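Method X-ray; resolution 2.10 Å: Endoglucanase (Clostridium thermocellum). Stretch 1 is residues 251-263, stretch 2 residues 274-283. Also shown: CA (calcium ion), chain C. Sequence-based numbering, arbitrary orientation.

Stretch 1, residues 251-263: LFDFAEKNPKGVV
Stretch 2 (274-283) GSSKWQDDYC

Stretch 1 opens with the last turns of a helix, 251-257, that begins earlier in the chain. Asn 258 (phi/psi -96/160) is the first residue to leave helical geometry, and an extended segment follows through Val 263. Gly 261 is nearly fully extended at 166/172. In stretch 2 a loop from Gly 274 to Trp 278 leads into a helix that starts at Gln 279 and continues past Cys 283. The two helix axes run at 138°, closer to antiparallel than parallel, and come within 11.6 Å. Ala 255 CA and Tyr 282 CA lie 7.8 Å apart; Val 262 CA and Trp 278 CA lie 5.8 Å apart.

No direct hydrogen bond joins the stretches. They meet by shape, burying 497 Å² in all.

Tyr 282 (chi1 t, chi2 79°) fills the space between the helices. Its CA-to-CB bond points sideways, but the ring reaches across. Phe 252 (chi1 t, chi2 86°) forms an offset stack with it, ring centroids 4.7 Å apart and planes at 29°. Phe 252 CZ lies 3.5 Å from Tyr 282 CZ, over one face of the tyrosine ring. The small side chain of Ala 255 points toward stretch 2, Ala 255 CB 4.1 Å from Tyr 282 CE1. Glu 256 CG approaches Tyr 282 OH at 3.2 Å.

Trp 278 (chi1 p, chi2 -95°) offers a flat face to the extended segment. Lys 260 lies over it: Lys 260 CD sits 3.8 Å from the centroid of the Trp 278 six-membered ring, 17° off the normal, a CH-pi contact. The lysine (m, m, t, m) then leads its end back to its own stretch. Lys 260 NZ donates to Glu 256 O at 2.7 Å and Asn 258 O at 2.9 Å, and weakly to Ala 255 O at 3.2 Å, so the ammonium group gathers two carbonyls of the last helical turn and one just beyond it. Gly 261 N lies over the same indole face, 3.7 Å from Trp 278 CD1.

Val 262 (chi1 m) is the next bump. Val 262 CG1 fits against the loop, 3.5 Å from Lys 277 C and 3.7 Å from Ser 275 OG, and lies at the edge of the indole.

Water 1 bridges the stretches, donating to Val 263 O and accepting from Ser 275 N. Calcium braces the loop-helix junction through Lys 277 O, Asp 280 OD1 and OD2, Asp 281 OD2 and waters 2 and 3, all within 2.5 to 2.7 Å. Water 2 also donates to Ser 275 OG.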

ATOM      1  N   LEU A 251      11.032   8.358 -12.098  1.00 22.73           N
ATOM      2  CA  LEU A 251      10.996   6.924 -11.856  1.00 22.95           C
ATOM      3  C   LEU A 251      10.290   6.240 -13.028  1.00 23.20           C
ATOM      4  O   LEU A 251      10.792   5.250 -13.564  1.00 24.10           O
ATOM      5  CB  LEU A 251      10.282   6.624 -10.533  1.00 22.40           C
ATOM      6  CG  LEU A 251      11.110   6.927  -9.281  1.00 21.72           C
ATOM      7  CD1 LEU A 251      10.210   7.020  -8.058  1.00 20.85           C
ATOM      8  CD2 LEU A 251      12.165   5.841  -9.100  1.00 22.61           C
ATOM      9  N   PHE A 252       9.149   6.782 -13.453  1.00 24.95           N
ATOM     10  CA  PHE A 252       8.424   6.178 -14.570  1.00 26.40           C
ATOM     11  C   PHE A 252       9.279   6.159 -15.830  1.00 27.84           C
ATOM     12  O   PHE A 252       9.254   5.184 -16.584  1.00 29.92           O
ATOM     13  CB  PHE A 252       7.124   6.922 -14.880  1.00 24.30           C
ATOM     14  CG  PHE A 252       6.271   6.231 -15.921  1.00 25.34           C
ATOM     15  CD1 PHE A 252       5.369   5.232 -15.553  1.00 24.81           C
ATOM     16  CD2 PHE A 252       6.400   6.552 -17.273  1.00 23.50           C
ATOM     17  CE1 PHE A 252       4.608   4.558 -16.520  1.00 25.31           C
ATOM     18  CE2 PHE A 252       5.648   5.886 -18.244  1.00 23.94           C
ATOM     19  CZ  PHE A 252       4.749   4.886 -17.866  1.00 25.06           C
ATOM     20  N   ASP A 253      10.032   7.231 -16.062  1.00 27.53           N
ATOM     21  CA  ASP A 253      10.883   7.303 -17.242  1.00 27.22           C
ATOM     22  C   ASP A 253      11.980   6.243 -17.188  1.00 25.67           C
ATOM     23  O   ASP A 253      12.370   5.683 -18.211  1.00 24.95           O
ATOM     24  CB  ASP A 253      11.515   8.687 -17.368  1.00 29.15           C
ATOM     25  CG  ASP A 253      12.082   8.929 -18.750  1.00 30.81           C
ATOM     26  OD1 ASP A 253      11.306   8.836 -19.725  1.00 33.56           O
ATOM     27  OD2 ASP A 253      13.292   9.202 -18.871  1.00 32.26           O
ATOM     28  N   PHE A 254      12.473   5.982 -15.986  1.00 24.41           N
ATOM     29  CA  PHE A 254      13.501   4.979 -15.774  1.00 24.26           C
ATOM     30  C   PHE A 254      12.886   3.611 -16.106  1.00 24.21           C
ATOM     31  O   PHE A 254      13.502   2.794 -16.782  1.00 23.11           O
ATOM     32  CB  PHE A 254      13.966   5.036 -14.312  1.00 24.87           C
ATOM     33  CG  PHE A 254      14.951   3.963 -13.925  1.00 26.20           C
ATOM     34  CD1 PHE A 254      14.503   2.694 -13.558  1.00 25.96           C
ATOM     35  CD2 PHE A 254      16.321   4.224 -13.899  1.00 26.27           C
ATOM     36  CE1 PHE A 254      15.401   1.697 -13.150  1.00 26.85           C
ATOM     37  CE2 PHE A 254      17.234   3.234 -13.493  1.00 27.13           C
ATOM     38  CZ  PHE A 254      16.770   1.965 -13.122  1.00 26.93           C
ATOM     39  N   ALA A 255      11.664   3.375 -15.637  1.00 23.13           N
ATOM     40  CA  ALA A 255      10.989   2.102 -15.905  1.00 23.90           C
ATOM     41  C   ALA A 255      10.708   1.955 -17.396  1.00 24.47           C
ATOM     42  O   ALA A 255      10.904   0.892 -17.975  1.00 24.91           O
ATOM     43  CB  ALA A 255       9.674   2.010 -15.108  1.00 22.53           C
ATOM     44  N   GLU A 256      10.255   3.037 -18.018  1.00 25.27           N
ATOM     45  CA  GLU A 256       9.932   3.025 -19.439  1.00 26.16           C
ATOM     46  C   GLU A 256      11.144   2.779 -20.335  1.00 27.50           C
ATOM     47  O   GLU A 256      11.115   1.922 -21.209  1.00 26.80           O
ATOM     48  CB  GLU A 256       9.287   4.351 -19.838  1.00 25.73           C
ATOM     49  CG  GLU A 256       8.846   4.402 -21.284  1.00 27.55           C
ATOM     50  CD  GLU A 256       8.305   5.755 -21.681  1.00 29.09           C
ATOM     51  OE1 GLU A 256       7.788   6.476 -20.807  1.00 28.76           O
ATOM     52  OE2 GLU A 256       8.382   6.094 -22.876  1.00 33.57           O
ATOM     53  N   LYS A 257      12.203   3.546 -20.094  1.00 29.93           N
ATOM     54  CA  LYS A 257      13.438   3.492 -20.870  1.00 31.65           C
ATOM     55  C   LYS A 257      14.293   2.237 -20.764  1.00 32.11           C
ATOM     56  O   LYS A 257      14.957   1.857 -21.727  1.00 32.11           O
ATOM     57  CB  LYS A 257      14.308   4.695 -20.509  1.00 33.93           C
ATOM     58  CG  LYS A 257      14.129   5.907 -21.418  1.00 39.81           C
ATOM     59  CD  LYS A 257      12.668   6.228 -21.688  1.00 42.44           C
ATOM     60  CE  LYS A 257      12.537   7.406 -22.667  1.00 44.40           C
ATOM     61  NZ  LYS A 257      13.193   8.650 -22.130  1.00 45.70           N
ATOM     62  N   ASN A 258      14.286   1.595 -19.604  1.00 30.41           N
ATOM     63  CA  ASN A 258      15.117   0.415 -19.405  1.00 29.75           C
ATOM     64  C   ASN A 258      14.408  -0.924 -19.628  1.00 29.78           C
ATOM     65  O   ASN A 258      13.181  -0.995 -19.626  1.00 28.94           O
ATOM     66  CB  ASN A 258      15.731   0.477 -18.001  1.00 30.42           C
ATOM     67  CG  ASN A 258      16.670   1.676 -17.830  1.00 30.83           C
ATOM     68  OD1 ASN A 258      16.502   2.497 -16.925  1.00 32.34           O
ATOM     69  ND2 ASN A 258      17.668   1.773 -18.707  1.00 30.48           N
ATOM     70  N   PRO A 259      15.184  -2.001 -19.859  1.00 29.28           N
ATOM     71  CA  PRO A 259      14.601  -3.330 -20.082  1.00 28.63           C
ATOM     72  C   PRO A 259      13.594  -3.699 -18.991  1.00 27.55           C
ATOM     73  O   PRO A 259      13.786  -3.396 -17.814  1.00 26.15           O
ATOM     74  CB  PRO A 259      15.829  -4.240 -20.094  1.00 27.88           C
ATOM     75  CG  PRO A 259      16.840  -3.364 -20.797  1.00 28.51           C
ATOM     76  CD  PRO A 259      16.643  -2.032 -20.072  1.00 29.04           C
ATOM     77  N   LYS A 260      12.527  -4.368 -19.406  1.00 26.59           N
ATOM     78  CA  LYS A 260      11.443  -4.762 -18.518  1.00 26.76           C
ATOM     79  C   LYS A 260      11.655  -6.071 -17.754  1.00 27.71           C
ATOM     80  O   LYS A 260      12.265  -7.013 -18.261  1.00 28.92           O
ATOM     81  CB  LYS A 260      10.153  -4.853 -19.336  1.00 25.10           C
ATOM     82  CG  LYS A 260       9.840  -3.592 -20.152  1.00 26.96           C
ATOM     83  CD  LYS A 260       9.532  -2.393 -19.245  1.00 26.37           C
ATOM     84  CE  LYS A 260       9.306  -1.111 -20.043  1.00 26.04           C
ATOM     85  NZ  LYS A 260      10.544  -0.642 -20.726  1.00 24.57           N
ATOM     86  N   GLY A 261      11.136  -6.117 -16.530  1.00 26.41           N
ATOM     87  CA  GLY A 261      11.244  -7.305 -15.704  1.00 26.64           C
ATOM     88  C   GLY A 261      10.885  -6.983 -14.266  1.00 27.68           C
ATOM     89  O   GLY A 261      10.693  -5.818 -13.918  1.00 27.97           O
ATOM     90  N   VAL A 262      10.782  -8.004 -13.421  1.00 26.92           N
ATOM     91  CA  VAL A 262      10.467  -7.767 -12.018  1.00 26.01           C
ATOM     92  C   VAL A 262      11.729  -7.964 -11.190  1.00 25.28           C
ATOM     93  O   VAL A 262      12.647  -8.668 -11.603  1.00 25.10           O
ATOM     94  CB  VAL A 262       9.361  -8.733 -11.501  1.00 27.53           C
ATOM     95  CG1 VAL A 262       8.090  -8.559 -12.329  1.00 25.51           C
ATOM     96  CG2 VAL A 262       9.850 -10.179 -11.553  1.00 26.29           C
ATOM     97  N   VAL A 263      11.798  -7.317 -10.034  1.00 24.98           N
ATOM     98  CA  VAL A 263      12.953  -7.495  -9.173  1.00 25.53           C
ATOM     99  C   VAL A 263      12.934  -8.976  -8.768  1.00 27.81           C
ATOM    100  O   VAL A 263      11.899  -9.506  -8.351  1.00 28.04           O
ATOM    101  CB  VAL A 263      12.870  -6.580  -7.934  1.00 25.99           C
ATOM    102  CG1 VAL A 263      13.925  -6.978  -6.912  1.00 25.65           C
ATOM    103  CG2 VAL A 263      13.089  -5.123  -8.359  1.00 25.73           C
ATOM    104  N   GLY A 274       7.333 -12.534  -3.688  1.00 25.62           N
ATOM    105  CA  GLY A 274       7.581 -12.978  -5.047  1.00 25.44           C
ATOM    106  C   GLY A 274       6.647 -12.249  -5.991  1.00 25.49           C
ATOM    107  O   GLY A 274       5.433 -12.422  -5.934  1.00 26.15           O
ATOM    108  N   SER A 275       7.220 -11.443  -6.874  1.00 25.41           N
ATOM    109  CA  SER A 275       6.441 -10.642  -7.819  1.00 24.91           C
ATOM    110  C   SER A 275       6.063 -11.368  -9.104  1.00 25.97           C
ATOM    111  O   SER A 275       6.928 -11.890  -9.802  1.00 26.37           O
ATOM    112  CB  SER A 275       7.221  -9.366  -8.165  1.00 22.62           C
ATOM    113  OG  SER A 275       6.493  -8.532  -9.046  1.00 20.73           O
ATOM    114  N   SER A 276       4.770 -11.380  -9.419  1.00 26.42           N
ATOM    115  CA  SER A 276       4.280 -12.041 -10.629  1.00 27.69           C
ATOM    116  C   SER A 276       4.594 -11.256 -11.899  1.00 27.12           C
ATOM    117  O   SER A 276       5.079 -11.823 -12.874  1.00 26.30           O
ATOM    118  CB  SER A 276       2.772 -12.256 -10.546  1.00 27.06           C
ATOM    119  OG  SER A 276       2.459 -13.071  -9.435  1.00 32.23           O
ATOM    120  N   LYS A 277       4.311  -9.958 -11.903  1.00 26.49           N
ATOM    121  CA  LYS A 277       4.584  -9.165 -13.095  1.00 27.56           C
ATOM    122  C   LYS A 277       4.765  -7.679 -12.846  1.00 27.62           C
ATOM    123  O   LYS A 277       4.508  -7.178 -11.760  1.00 28.32           O
ATOM    124  CB  LYS A 277       3.479  -9.352 -14.130  1.00 30.50           C
ATOM    125  CG  LYS A 277       2.152  -8.767 -13.712  1.00 34.16           C
ATOM    126  CD  LYS A 277       1.474  -9.661 -12.682  1.00 39.35           C
ATOM    127  CE  LYS A 277       0.560  -8.873 -11.731  1.00 37.83           C
ATOM    128  NZ  LYS A 277      -0.901  -9.021 -12.039  1.00 35.60           N
ATOM    129  N   TRP A 278       5.196  -6.979 -13.888  1.00 26.00           N
ATOM    130  CA  TRP A 278       5.432  -5.549 -13.810  1.00 24.17           C
ATOM    131  C   TRP A 278       4.401  -4.729 -14.577  1.00 23.91           C
ATOM    132  O   TRP A 278       4.235  -3.541 -14.309  1.00 23.05           O
ATOM    133  CB  TRP A 278       6.822  -5.220 -14.362  1.00 23.53           C
ATOM    134  CG  TRP A 278       7.004  -5.611 -15.811  1.00 23.20           C
ATOM    135  CD1 TRP A 278       7.547  -6.775 -16.287  1.00 24.08           C
ATOM    136  CD2 TRP A 278       6.636  -4.838 -16.967  1.00 23.77           C
ATOM    137  NE1 TRP A 278       7.549  -6.769 -17.662  1.00 24.72           N
ATOM    138  CE2 TRP A 278       7.007  -5.598 -18.104  1.00 24.99           C
ATOM    139  CE3 TRP A 278       6.053  -3.578 -17.147  1.00 24.34           C
ATOM    140  CZ2 TRP A 278       6.785  -5.139 -19.414  1.00 25.06           C
ATOM    141  CZ3 TRP A 278       5.836  -3.121 -18.460  1.00 26.05           C
ATOM    142  CH2 TRP A 278       6.214  -3.902 -19.571  1.00 25.52           C
ATOM    143  N   GLN A 279       3.707  -5.356 -15.522  1.00 23.24           N
ATOM    144  CA  GLN A 279       2.740  -4.629 -16.338  1.00 24.62           C
ATOM    145  C   GLN A 279       1.608  -3.930 -15.595  1.00 24.44           C
ATOM    146  O   GLN A 279       1.196  -2.840 -15.993  1.00 25.14           O
ATOM    147  CB  GLN A 279       2.172  -5.534 -17.441  1.00 25.33           C
ATOM    148  CG  GLN A 279       3.214  -5.924 -18.486  1.00 24.38           C
ATOM    149  CD  GLN A 279       3.918  -7.228 -18.169  1.00 25.46           C
ATOM    150  OE1 GLN A 279       4.100  -7.592 -17.006  1.00 25.16           O
ATOM    151  NE2 GLN A 279       4.329  -7.937 -19.211  1.00 27.76           N
ATOM    152  N   ASP A 280       1.102  -4.530 -14.521  1.00 23.03           N
ATOM    153  CA  ASP A 280       0.028  -3.890 -13.768  1.00 23.02           C
ATOM    154  C   ASP A 280       0.550  -2.656 -13.026  1.00 23.07           C
ATOM    155  O   ASP A 280      -0.098  -1.614 -13.036  1.00 23.35           O
ATOM    156  CB  ASP A 280      -0.596  -4.873 -12.782  1.00 23.10           C
ATOM    157  CG  ASP A 280       0.422  -5.497 -11.876  1.00 23.67           C
ATOM    158  OD1 ASP A 280       1.464  -5.945 -12.397  1.00 23.14           O
ATOM    159  OD2 ASP A 280       0.178  -5.554 -10.654  1.00 24.29           O
ATOM    160  N   ASP A 281       1.714  -2.766 -12.386  1.00 24.03           N
ATOM    161  CA  ASP A 281       2.288  -1.625 -11.668  1.00 24.04           C
ATOM    162  C   ASP A 281       2.625  -0.502 -12.653  1.00 23.14           C
ATOM    163  O   ASP A 281       2.445   0.682 -12.354  1.00 21.23           O
ATOM    164  CB  ASP A 281       3.575  -2.021 -10.947  1.00 24.56           C
ATOM    165  CG  ASP A 281       3.406  -3.240 -10.058  1.00 26.34           C
ATOM    166  OD1 ASP A 281       2.745  -3.149  -9.005  1.00 22.50           O
ATOM    167  OD2 ASP A 281       3.957  -4.289 -10.431  1.00 25.47           O
ATOM    168  N   TYR A 282       3.136  -0.890 -13.819  1.00 22.08           N
ATOM    169  CA  TYR A 282       3.505   0.061 -14.860  1.00 21.92           C
ATOM    170  C   TYR A 282       2.261   0.842 -15.295  1.00 23.12           C
ATOM    171  O   TYR A 282       2.282   2.070 -15.357  1.00 23.15           O
ATOM    172  CB  TYR A 282       4.111  -0.692 -16.052  1.00 22.22           C
ATOM    173  CG  TYR A 282       4.756   0.191 -17.099  1.00 24.18           C
ATOM    174  CD1 TYR A 282       6.036   0.719 -16.910  1.00 24.35           C
ATOM    175  CD2 TYR A 282       4.079   0.508 -18.278  1.00 25.00           C
ATOM    176  CE1 TYR A 282       6.625   1.544 -17.872  1.00 25.37           C
ATOM    177  CE2 TYR A 282       4.655   1.329 -19.244  1.00 24.69           C
ATOM    178  CZ  TYR A 282       5.926   1.845 -19.036  1.00 25.56           C
ATOM    179  OH  TYR A 282       6.482   2.674 -19.983  1.00 25.76           O
ATOM    180  N   CYS A 283       1.174   0.123 -15.575  1.00 22.11           N
ATOM    181  CA  CYS A 283      -0.076   0.754 -16.002  1.00 23.56           C
ATOM    182  C   CYS A 283      -0.708   1.601 -14.896  1.00 23.11           C
ATOM    183  O   CYS A 283      -1.277   2.656 -15.166  1.00 23.74           O
ATOM    184  CB  CYS A 283      -1.067  -0.311 -16.490  1.00 23.18           C
ATOM    185  SG  CYS A 283      -0.551  -1.082 -18.046  1.00 26.27           S
TER
HETATM  186 CA    CA C1333       2.677  -6.534 -10.212  1.00 30.68          CA
HETATM  187  O   HOH W   1      10.296 -11.633  -7.273  1.00 25.94           O
HETATM  188  O   HOH W   2       3.952  -8.357  -8.885  1.00 19.26           O
HETATM  189  O   HOH W   3       2.026  -5.491  -7.925  1.00 19.47           O